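Local coordinates for glycolipid-binding domain-containing protein (PDB 2H1T), which is of unknown function but may bind glycolipids or take part in their metabolism, at the interface of chains A and B. Residues are numbered along the deposited sequence; one frame, centred on the assembly and turned at random. Chains: chain A/B, Hypothetical protein.

The interface of chains A and B. Residues chain A 24, 109-110, 177-178, 187; chain B 10.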
loop_
_atom_site.group_PDB
_atom_site.type_symbol
_atom_site.label_atom_id
_atom_site.label_comp_id
_atom_site.label_asym_id
_atom_site.label_seq_id
_atom_site.Cartn_x
_atom_site.Cartn_y
_atom_site.Cartn_z
ATOM N N LEU A 24 -10.664 -9.709 -1.399
ATOM C CA LEU A 24 -11.274 -10.482 -0.337
ATOM C C LEU A 24 -11.578 -11.929 -0.770
ATOM O O LEU A 24 -11.992 -12.175 -1.913
ATOM C CB LEU A 24 -12.544 -9.768 0.117
ATOM C CG LEU A 24 -13.429 -10.385 1.197
ATOM C CD1 LEU A 24 -14.168 -9.236 1.910
ATOM C CD2 LEU A 24 -14.417 -11.375 0.592
ATOM N N PRO A 109 -16.598 -1.719 0.888
ATOM C CA PRO A 109 -18.032 -1.935 0.648
ATOM C C PRO A 109 -18.475 -3.363 0.991
ATOM O O PRO A 109 -19.685 -3.710 0.912
ATOM C CB PRO A 109 -18.153 -1.648 -0.845
ATOM C CG PRO A 109 -16.900 -2.124 -1.385
ATOM C CD PRO A 109 -15.820 -1.825 -0.360
ATOM N N PHE A 110 -17.526 -4.193 1.412
ATOM C CA PHE A 110 -17.901 -5.548 1.884
ATOM C C PHE A 110 -18.948 -5.498 2.975
ATOM O O PHE A 110 -19.950 -6.238 2.923
ATOM C CB PHE A 110 -16.721 -6.361 2.390
ATOM C CG PHE A 110 -17.114 -7.710 2.956
ATOM C CD1 PHE A 110 -17.933 -8.595 2.222
ATOM C CD2 PHE A 110 -16.668 -8.108 4.169
ATOM C CE1 PHE A 110 -18.307 -9.829 2.724
ATOM C CE2 PHE A 110 -17.048 -9.351 4.675
ATOM C CZ PHE A 110 -17.863 -10.203 3.958
ATOM N N LEU A 177 -23.556 -9.016 -2.160
ATOM C CA LEU A 177 -22.277 -8.366 -2.332
ATOM C C LEU A 177 -22.414 -7.149 -3.249
ATOM O O LEU A 177 -22.999 -7.218 -4.317
ATOM C CB LEU A 177 -21.195 -9.327 -2.848
ATOM C CG LEU A 177 -20.641 -10.448 -1.976
ATOM C CD1 LEU A 177 -19.867 -9.876 -0.751
ATOM C CD2 LEU A 177 -21.664 -11.472 -1.564
ATOM N N VAL A 178 -21.812 -6.052 -2.820
ATOM C CA VAL A 178 -21.826 -4.818 -3.551
ATOM C C VAL A 178 -21.125 -4.966 -4.920
ATOM O O VAL A 178 -19.955 -5.428 -5.018
ATOM C CB VAL A 178 -21.194 -3.650 -2.723
ATOM C CG1 VAL A 178 -21.019 -2.423 -3.568
ATOM C CG2 VAL A 178 -22.012 -3.323 -1.496
ATOM N N ARG A 187 -16.746 -2.846 -7.904
ATOM C CA ARG A 187 -16.273 -4.208 -8.077
ATOM C C ARG A 187 -15.500 -4.413 -9.372
ATOM O O ARG A 187 -15.931 -4.026 -10.462
ATOM C CB ARG A 187 -17.379 -5.238 -7.909
ATOM C CG ARG A 187 -16.819 -6.513 -7.221
ATOM C CD ARG A 187 -17.825 -7.204 -6.349
ATOM N NE ARG A 187 -18.460 -8.223 -7.148
ATOM C CZ ARG A 187 -19.681 -8.703 -7.000
ATOM N NH1 ARG A 187 -20.518 -8.269 -6.085
ATOM N NH2 ARG A 187 -20.060 -9.637 -7.823
ATOM N N TRP B 10 -12.529 -4.999 -5.019
ATOM C CA TRP B 10 -13.100 -3.664 -5.200
ATOM C C TRP B 10 -11.999 -2.627 -5.317
ATOM O O TRP B 10 -11.020 -2.622 -4.559
ATOM C CB TRP B 10 -14.024 -3.247 -4.046
ATOM C CG TRP B 10 -15.272 -4.124 -3.829
ATOM C CD1 TRP B 10 -16.473 -3.953 -4.397
ATOM C CD2 TRP B 10 -15.420 -5.209 -2.887
ATOM N NE1 TRP B 10 -17.362 -4.866 -3.923
ATOM C CE2 TRP B 10 -16.750 -5.669 -2.996
ATOM C CE3 TRP B 10 -14.532 -5.882 -2.009
ATOM C CZ2 TRP B 10 -17.255 -6.760 -2.226
ATOM C CZ3 TRP B 10 -15.037 -6.941 -1.220
ATOM C CH2 TRP B 10 -16.396 -7.381 -1.367
#
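The backbone carbonyl oxygen of A:Val178 accepts hydrogen bonds from both chains. Across the interface the indole N-H of B:Trp10 reaches it with NE1 2.9 Å from A:Val178 O, nearly straight at 166° and close to the ring plane. Within chain A the guanidinium NH1 of A:Arg187 donates to the same A:Val178 O at 3.1 Å. The two nitrogens arrive from opposite faces of the carbonyl plane: NE1 is tilted 33° from it, whereas NH1 stands well above it, off the lone-pair directions. The nearby guanidinium may polarise the C=O bond, but as a second donor it shares the oxygen with the indole.

The indole is sandwiched. Over one face, A:Pro109 CG makes a CH-pi contact, 3.5 Å from the centroid of the five-membered ring of B:Trp10. From the opposite side, the methylenes of A:Arg187 run alongside, with CD 3.4 Å from B:Trp10 NE1; bends at chi2 and chi3 carry the guanidinium round to A:Val178, its plane 86° from the indole. The NE1 bond and this two-sided packing together should fix the ring's rotation.

B:Trp10, on strand 6-12, forms an antiparallel beta bridge with A:Arg187 of strand 185-187, so backbone pairing accompanies insertion of the side chain into chain A. Two-fold symmetry repeats the contact with the chains exchanged, an exchange of N-terminal strands between the chains, although the structure alone does not show that this dimer is biological. At the six-membered end, A:Phe110 CB lies 3.9 Å from B:Trp10 CH2, and the methyl CD1 of A:Leu24 meets the ring edge, 4.0 Å from B:Trp10 CZ3.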